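Local atomic coordinates of TBC1 domain family member 22A (Homo sapiens, PDB entry 2QFZ), a protein that may act as a GTPase-activating protein for Rab-family GTPases, this chain being chiefly its Rab-GAP TBC domain, and forms homodimers and binds 14-3-3 proteins. Residues A286-L289 / V290-K294; V240-L243 / Q244-F247; K216-M219 / L220-V224. All blocks are in the same frame, centred on the assembly; numbering follows the deposited sequence.

Contact 1. Residues A286-L289 / V290-K294; sequences AAFL and VRWRK
Trp292 turns the edge of its indole into the face of Phe288, four residues earlier and across the end of helix 276-291. The pair is an offset edge-to-face one: the six-membered ring of Trp292 and the Phe288 ring stand at 89° with centroids 5.1 Å apart. CZ3 of Trp292 leads, 3.4 Å from Phe288 CE1, over the rim of the phenyl face. Phe288 has its CG anti to the backbone N (chi1 -168°), which lets the ring reach along the helix to the indole. The carbonyl O of Phe288 also lies at the indole edge, 3.3 Å from Trp292 CE3. This side is tight and buried; Trp249 adds another edge-to-face partner to Phe288, and Trp317 meets Trp292. Replacing Phe288 by an alanine is likely to leave the CZ3 edge without the phenyl face it meets.

The other side is looser: Val290 is partly exposed, its CG2 resting 3.4 Å from Ala286 O, and Arg291 is exposed, with CG over the rim of an indole face. The Arg293 guanidinium leads away, to a salt bridge with Asp228 and a hydrogen bond with Gln230.

Val290 N and Arg291 N keep helical bonds to Ala286 O and Ala287 O, but Trp292 N bonds to Leu289 O (3.2 Å), and Trp292 takes the N-cap position of helix 293-298. The aromatic pair thus lies where i to i+4 bonding yields to an i to i+3 bond between two helices.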
loop_
_atom_site.group_PDB
_atom_site.type_symbol
_atom_site.label_atom_id
_atom_site.label_comp_id
_atom_site.label_asym_id
_atom_site.label_seq_id
_atom_site.Cartn_x
_atom_site.Cartn_y
_atom_site.Cartn_z
ATOM N N ALA A 286 14.534 -5.155 1.283
ATOM C CA ALA A 286 15.814 -5.839 1.517
ATOM C C ALA A 286 15.605 -7.300 1.894
ATOM O O ALA A 286 16.252 -8.190 1.322
ATOM C CB ALA A 286 16.625 -5.092 2.574
ATOM N N ALA A 287 14.658 -7.544 2.807
ATOM C CA ALA A 287 14.236 -8.907 3.171
ATOM C C ALA A 287 13.580 -9.684 2.011
ATOM O O ALA A 287 13.770 -10.907 1.851
ATOM C CB ALA A 287 13.341 -8.877 4.404
ATOM N N PHE A 288 12.831 -8.988 1.179
ATOM C CA PHE A 288 12.188 -9.624 0.034
ATOM C C PHE A 288 13.241 -10.137 -0.955
ATOM O O PHE A 288 13.163 -11.276 -1.441
ATOM C CB PHE A 288 11.238 -8.625 -0.633
ATOM C CG PHE A 288 10.317 -9.206 -1.615
ATOM C CD1 PHE A 288 9.428 -10.218 -1.263
ATOM C CD2 PHE A 288 10.294 -8.726 -2.913
ATOM C CE1 PHE A 288 8.519 -10.744 -2.199
ATOM C CE2 PHE A 288 9.383 -9.244 -3.855
ATOM C CZ PHE A 288 8.509 -10.244 -3.506
ATOM N N LEU A 289 14.243 -9.312 -1.221
ATOM C CA LEU A 289 15.329 -9.716 -2.092
ATOM C C LEU A 289 16.112 -10.954 -1.559
ATOM O O LEU A 289 16.321 -11.933 -2.293
ATOM C CB LEU A 289 16.257 -8.514 -2.351
ATOM C CG LEU A 289 17.322 -8.652 -3.434
ATOM C CD1 LEU A 289 16.759 -8.967 -4.800
ATOM C CD2 LEU A 289 18.124 -7.361 -3.458
ATOM N N VAL A 290 16.506 -10.923 -0.296
ATOM C CA VAL A 290 17.375 -11.945 0.233
ATOM C C VAL A 290 16.625 -13.216 0.615
ATOM O O VAL A 290 17.266 -14.231 0.792
ATOM C CB VAL A 290 18.357 -11.436 1.359
ATOM C CG1 VAL A 290 19.239 -10.300 0.823
ATOM C CG2 VAL A 290 17.666 -11.025 2.643
ATOM N N ARG A 291 15.283 -13.162 0.663
ATOM C CA ARG A 291 14.418 -14.346 0.731
ATOM C C ARG A 291 14.712 -15.327 -0.421
ATOM O O ARG A 291 14.691 -16.542 -0.216
ATOM C CB ARG A 291 12.929 -13.928 0.773
ATOM C CG ARG A 291 11.871 -14.992 0.401
ATOM C CD ARG A 291 11.616 -16.049 1.499
ATOM N NE ARG A 291 10.656 -17.060 1.020
ATOM C CZ ARG A 291 10.964 -18.118 0.255
ATOM N NH1 ARG A 291 12.213 -18.345 -0.137
ATOM N NH2 ARG A 291 10.017 -18.967 -0.121
ATOM N N TRP A 292 15.035 -14.822 -1.615
ATOM C CA TRP A 292 15.380 -15.744 -2.740
ATOM C C TRP A 292 16.842 -15.733 -3.072
ATOM O O TRP A 292 17.230 -15.907 -4.230
ATOM C CB TRP A 292 14.575 -15.417 -3.970
ATOM C CG TRP A 292 13.163 -15.875 -3.849
ATOM C CD1 TRP A 292 12.675 -17.156 -4.043
ATOM C CD2 TRP A 292 12.059 -15.079 -3.500
ATOM N NE1 TRP A 292 11.332 -17.183 -3.837
ATOM C CE2 TRP A 292 10.924 -15.917 -3.496
ATOM C CE3 TRP A 292 11.915 -13.739 -3.170
ATOM C CZ2 TRP A 292 9.667 -15.444 -3.198
ATOM C CZ3 TRP A 292 10.685 -13.277 -2.884
ATOM C CH2 TRP A 292 9.564 -14.126 -2.882
ATOM N N ARG A 293 17.677 -15.544 -2.066
ATOM C CA ARG A 293 19.072 -15.464 -2.308
ATOM C C ARG A 293 19.579 -16.728 -3.043
ATOM O O ARG A 293 20.451 -16.618 -3.904
ATOM C CB ARG A 293 19.849 -15.188 -1.024
ATOM C CG ARG A 293 19.750 -16.235 0.062
ATOM C CD ARG A 293 20.636 -15.854 1.273
ATOM N NE ARG A 293 21.941 -15.307 0.889
ATOM C CZ ARG A 293 23.047 -16.018 0.623
ATOM N NH1 ARG A 293 23.071 -17.353 0.682
ATOM N NH2 ARG A 293 24.159 -15.372 0.290
ATOM N N LYS A 294 19.006 -17.898 -2.725
ATOM C CA LYS A 294 19.413 -19.193 -3.309
ATOM C C LYS A 294 19.162 -19.245 -4.809
ATOM O O LYS A 294 20.064 -19.538 -5.586
ATOM C CB LYS A 294 18.644 -20.344 -2.613
ATOM C CG LYS A 294 18.756 -21.753 -3.285
#

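Contact 2. Residues V240-L243 / Q244-F247; sequences VRYL and QFAF
Gln244 folds its side chain back against Arg241, and the two flat ends lie stacked, guanidinium and amide planes 17° apart although the chains cross at about a right angle. CG of Gln244 sits over the rim of one guanidinium face, 3.7 Å from Arg241 NH2. With CG anti to its carbonyl carbon and the chain extended beyond, Gln244 delivers OE1 to the backbone N of Arg241: the bond is 3.0 Å long, nearly straight at 174°, and lies in the amide plane on a lone pair. In return Gln244 N donates to Arg241 O, so the two residues grip each other twice. The Arg241 guanidinium lies against the amide on the exposed side of the turn.

This reciprocal pair closes the first turn of helix 242-251 in the all-helical Rab-GAP TBC domain, where the chain arrives from the loop after helix 229-237.

On the buried side Phe245 and Tyr242 run alongside, pointing the same way with their rings obliquely inclined, and CZ of Phe245 is 3.8 Å from Tyr242 CD2. Phe245 has its CG between backbone N and carbonyl carbon (chi1 65°), which swings the ring back toward the start of the turn, where Tyr242 O lies over the centre of one face. Val240 CG1 meets the ring at its edge, 3.8 Å from CD2 of Phe245. Tyr242 O is held by two donors: Ala246 N at 2.8 Å, nearly in line with the carbonyl, and Phe245 N from above its plane. The Tyr242 hydroxyl bonds to His232, and Trp249 forms an edge-to-face pair with Phe245. On the partly exposed side, Leu243 CD1 touches the edge of the Phe247 ring.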
loop_
_atom_site.group_PDB
_atom_site.type_symbol
_atom_site.label_atom_id
_atom_site.label_comp_id
_atom_site.label_asym_id
_atom_site.label_seq_id
_atom_site.Cartn_x
_atom_site.Cartn_y
_atom_site.Cartn_z
ATOM N N VAL A 240 22.947 -6.686 -13.406
ATOM C CA VAL A 240 21.612 -6.229 -13.003
ATOM C C VAL A 240 21.768 -5.069 -12.035
ATOM O O VAL A 240 22.431 -5.218 -11.002
ATOM C CB VAL A 240 20.732 -7.364 -12.364
ATOM C CG1 VAL A 240 19.338 -6.793 -11.994
ATOM C CG2 VAL A 240 20.597 -8.558 -13.328
ATOM N N ARG A 241 21.173 -3.918 -12.390
ATOM C CA ARG A 241 21.149 -2.719 -11.551
ATOM C C ARG A 241 19.910 -2.745 -10.662
ATOM O O ARG A 241 18.854 -3.155 -11.106
ATOM C CB ARG A 241 21.076 -1.449 -12.415
ATOM C CG ARG A 241 22.320 -1.176 -13.238
ATOM C CD ARG A 241 22.205 0.118 -13.968
ATOM N NE ARG A 241 21.320 0.017 -15.143
ATOM C CZ ARG A 241 20.193 0.683 -15.306
ATOM N NH1 ARG A 241 19.735 1.520 -14.370
ATOM N NH2 ARG A 241 19.509 0.504 -16.409
ATOM N N TYR A 242 20.000 -2.265 -9.424
ATOM C CA TYR A 242 18.804 -2.328 -8.569
ATOM C C TYR A 242 17.592 -1.614 -9.184
ATOM O O TYR A 242 16.485 -2.071 -9.042
ATOM C CB TYR A 242 19.079 -1.823 -7.150
ATOM C CG TYR A 242 19.946 -2.729 -6.316
ATOM C CD1 TYR A 242 21.325 -2.820 -6.548
ATOM C CD2 TYR A 242 19.410 -3.424 -5.240
ATOM C CE1 TYR A 242 22.123 -3.618 -5.761
ATOM C CE2 TYR A 242 20.201 -4.230 -4.433
ATOM C CZ TYR A 242 21.554 -4.325 -4.695
ATOM O OH TYR A 242 22.343 -5.124 -3.897
ATOM N N LEU A 243 17.820 -0.542 -9.928
ATOM C CA LEU A 243 16.741 0.272 -10.479
ATOM C C LEU A 243 15.900 -0.476 -11.471
ATOM O O LEU A 243 14.694 -0.182 -11.611
ATOM C CB LEU A 243 17.307 1.519 -11.148
ATOM C CG LEU A 243 16.398 2.706 -11.453
ATOM C CD1 LEU A 243 15.794 3.299 -10.185
ATOM C CD2 LEU A 243 17.242 3.762 -12.181
ATOM N N GLN A 244 16.487 -1.483 -12.133
ATOM C CA GLN A 244 15.753 -2.251 -13.144
ATOM C C GLN A 244 14.622 -3.103 -12.592
ATOM O O GLN A 244 13.695 -3.428 -13.320
ATOM C CB GLN A 244 16.704 -3.118 -13.969
ATOM C CG GLN A 244 17.761 -2.301 -14.725
ATOM C CD GLN A 244 18.739 -3.172 -15.501
ATOM O OE1 GLN A 244 19.665 -3.728 -14.931
ATOM N NE2 GLN A 244 18.538 -3.271 -16.816
ATOM N N PHE A 245 14.709 -3.498 -11.328
ATOM C CA PHE A 245 13.656 -4.307 -10.695
ATOM C C PHE A 245 13.020 -3.598 -9.510
ATOM O O PHE A 245 11.824 -3.702 -9.311
ATOM C CB PHE A 245 14.153 -5.743 -10.319
ATOM C CG PHE A 245 15.229 -5.772 -9.255
ATOM C CD1 PHE A 245 14.918 -5.764 -7.911
ATOM C CD2 PHE A 245 16.544 -5.780 -9.607
ATOM C CE1 PHE A 245 15.921 -5.763 -6.952
ATOM C CE2 PHE A 245 17.541 -5.776 -8.656
ATOM C CZ PHE A 245 17.235 -5.771 -7.334
ATOM N N ALA A 246 13.798 -2.847 -8.754
ATOM C CA ALA A 246 13.316 -2.190 -7.533
ATOM C C ALA A 246 12.584 -0.833 -7.729
ATOM O O ALA A 246 11.993 -0.348 -6.811
ATOM C CB ALA A 246 14.462 -2.027 -6.569
ATOM N N PHE A 247 12.631 -0.227 -8.916
ATOM C CA PHE A 247 11.805 0.946 -9.218
ATOM C C PHE A 247 10.332 0.632 -8.980
ATOM O O PHE A 247 9.639 1.379 -8.304
ATOM C CB PHE A 247 11.935 1.428 -10.676
ATOM C CG PHE A 247 11.184 2.728 -10.944
ATOM C CD1 PHE A 247 11.814 3.952 -10.766
ATOM C CD2 PHE A 247 9.842 2.721 -11.325
ATOM C CE1 PHE A 247 11.119 5.174 -10.999
ATOM C CE2 PHE A 247 9.147 3.918 -11.530
ATOM C CZ PHE A 247 9.785 5.139 -11.371
#

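Contact 3. Residues K216-M219 / L220-V224; sequences KVKM and LEELV
Lys218 and Glu222 form the charged contact, one helical turn apart on the exposed side of helix 211-227. Lys218 NZ reaches Glu222 OE2 at 3.4 Å, a salt bridge whose hydrogen bond is weak. The lysine leaves its backbone with CG anti to N (chi1 176°), bends at chi2 and then runs straight, while Glu222 bends at its own chi2 (-65°), and the two ends converge at an oblique angle. Lys218 CE also lies near OE2. A second carboxylate is close by: Glu221 OE1 is 4.5 Å from Lys218 NZ, beyond a salt bridge, yet the two acids would probably both help to stabilise the positive charge.

The water contact involves Glu221. Its side chain, extended beyond CG, places OE1 2.7 Å from a water that donates to it, and the same water gives a weak bond to Val217 O. The water thus bridges carboxylate and carbonyl, weakly at the carbonyl end, while Glu221 N uses the same Val217 O for its helical bond.

Backbone hydrogen bonds join each residue of 216-219 to the one four further on. Lys218 O receives Glu222 N at 2.9 Å and 161°, and the pairs Lys216 with Leu220, Val217 with Glu221 and Met219 with Leu223 continue the ladder. Close to these carbonyls lie beta carbons of the next turn, such as Leu220 CB, 3.4 Å from Lys216 O.

Apolar packing takes the buried side, with partners on helices 242-251 and 276-291: Leu220 meets Ala246, Val217 and Val224 meet Tyr242, and Leu223 meets Ala286. With an apolar side against the fold and an i to i+4 ion pair outside, this is a regular amphipathic alpha-helix of the all-helical TBC domain.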
loop_
_atom_site.group_PDB
_atom_site.type_symbol
_atom_site.label_atom_id
_atom_site.label_comp_id
_atom_site.label_asym_id
_atom_site.label_seq_id
_atom_site.Cartn_x
_atom_site.Cartn_y
_atom_site.Cartn_z
ATOM N N LYS A 216 15.423 6.024 -2.614
ATOM C CA LYS A 216 15.099 4.737 -1.955
ATOM C C LYS A 216 15.747 3.505 -2.600
ATOM O O LYS A 216 16.143 2.568 -1.896
ATOM C CB LYS A 216 13.599 4.533 -1.874
ATOM C CG LYS A 216 12.949 5.519 -0.885
ATOM C CD LYS A 216 11.429 5.582 -0.984
ATOM C CE LYS A 216 10.921 6.944 -0.373
ATOM N NZ LYS A 216 9.601 6.761 0.274
ATOM N N VAL A 217 15.827 3.480 -3.923
ATOM C CA VAL A 217 16.526 2.382 -4.603
ATOM C C VAL A 217 18.033 2.373 -4.254
ATOM O O VAL A 217 18.648 1.309 -4.131
ATOM C CB VAL A 217 16.293 2.446 -6.079
ATOM C CG1 VAL A 217 17.221 1.474 -6.847
ATOM C CG2 VAL A 217 14.811 2.160 -6.371
ATOM N N LYS A 218 18.611 3.553 -4.098
ATOM C CA LYS A 218 20.048 3.700 -3.781
ATOM C C LYS A 218 20.294 3.292 -2.323
ATOM O O LYS A 218 21.257 2.600 -2.039
ATOM C CB LYS A 218 20.510 5.143 -4.066
ATOM C CG LYS A 218 21.922 5.452 -3.688
ATOM C CD LYS A 218 22.959 4.528 -4.327
ATOM C CE LYS A 218 24.373 4.974 -3.956
ATOM N NZ LYS A 218 25.435 4.109 -4.560
ATOM N N MET A 219 19.425 3.722 -1.394
ATOM C CA MET A 219 19.517 3.258 -0.009
ATOM C C MET A 219 19.288 1.759 0.105
ATOM O O MET A 219 19.899 1.127 0.930
ATOM C CB MET A 219 18.528 3.977 0.883
ATOM C CG MET A 219 18.791 5.472 1.017
ATOM S SD MET A 219 17.659 6.147 2.236
ATOM C CE MET A 219 16.228 6.491 1.206
ATOM N N LEU A 220 18.422 1.191 -0.735
ATOM C CA LEU A 220 18.259 -0.268 -0.802
ATOM C C LEU A 220 19.564 -0.932 -1.201
ATOM O O LEU A 220 19.929 -1.999 -0.679
ATOM C CB LEU A 220 17.128 -0.690 -1.761
ATOM C CG LEU A 220 16.988 -2.200 -2.055
ATOM C CD1 LEU A 220 16.538 -2.959 -0.828
ATOM C CD2 LEU A 220 16.048 -2.476 -3.208
ATOM N N GLU A 221 20.246 -0.302 -2.147
ATOM C CA GLU A 221 21.493 -0.816 -2.649
ATOM C C GLU A 221 22.535 -0.783 -1.518
ATOM O O GLU A 221 23.214 -1.780 -1.285
ATOM C CB GLU A 221 21.957 -0.036 -3.916
ATOM C CG GLU A 221 23.384 -0.405 -4.323
ATOM C CD GLU A 221 23.785 -0.018 -5.754
ATOM O OE1 GLU A 221 23.040 0.758 -6.408
ATOM O OE2 GLU A 221 24.873 -0.511 -6.216
ATOM N N GLU A 222 22.634 0.348 -0.795
ATOM C CA GLU A 222 23.577 0.474 0.334
ATOM C C GLU A 222 23.253 -0.508 1.465
ATOM O O GLU A 222 24.158 -1.013 2.148
ATOM C CB GLU A 222 23.596 1.894 0.905
ATOM C CG GLU A 222 23.968 2.985 -0.101
ATOM C CD GLU A 222 25.394 2.855 -0.616
ATOM O OE1 GLU A 222 26.311 3.390 0.065
ATOM O OE2 GLU A 222 25.591 2.232 -1.703
ATOM N N LEU A 223 21.964 -0.766 1.677
ATOM C CA LEU A 223 21.526 -1.685 2.714
ATOM C C LEU A 223 21.912 -3.125 2.344
ATOM O O LEU A 223 22.571 -3.809 3.122
ATOM C CB LEU A 223 20.033 -1.539 2.935
ATOM C CG LEU A 223 19.308 -2.455 3.885
ATOM C CD1 LEU A 223 19.980 -2.481 5.256
ATOM C CD2 LEU A 223 17.874 -1.935 3.937
ATOM N N VAL A 224 21.566 -3.560 1.147
ATOM C CA VAL A 224 21.886 -4.926 0.730
ATOM C C VAL A 224 23.412 -5.200 0.591
ATOM O O VAL A 224 23.880 -6.331 0.839
ATOM C CB VAL A 224 21.105 -5.329 -0.542
ATOM C CG1 VAL A 224 21.594 -6.655 -1.067
ATOM C CG2 VAL A 224 19.622 -5.446 -0.216
HETATM O O HOH W 1 20.555 1.650 -6.672
#

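How the contacts relate
From the N terminus the chain passes contact 3 on helix 211-227, then contact 2 at the start of helix 242-251, and last contact 1 at the end of helix 276-291. Each is local and closes no long loop, contact 1 spanning the junction with helix 293-298, so the three stand in series, with none nested or crossing. In space they converge: contacts 2 and 3 have centres about 10 Å apart, and each lies about 14 Å from contact 1. Leu289 of contact 1 packs on Tyr242 and Phe245 of contact 2 and on Val224 of contact 3. Helices 211-227, 242-251 and 276-291 of one TBC domain thereby share a largely apolar interface.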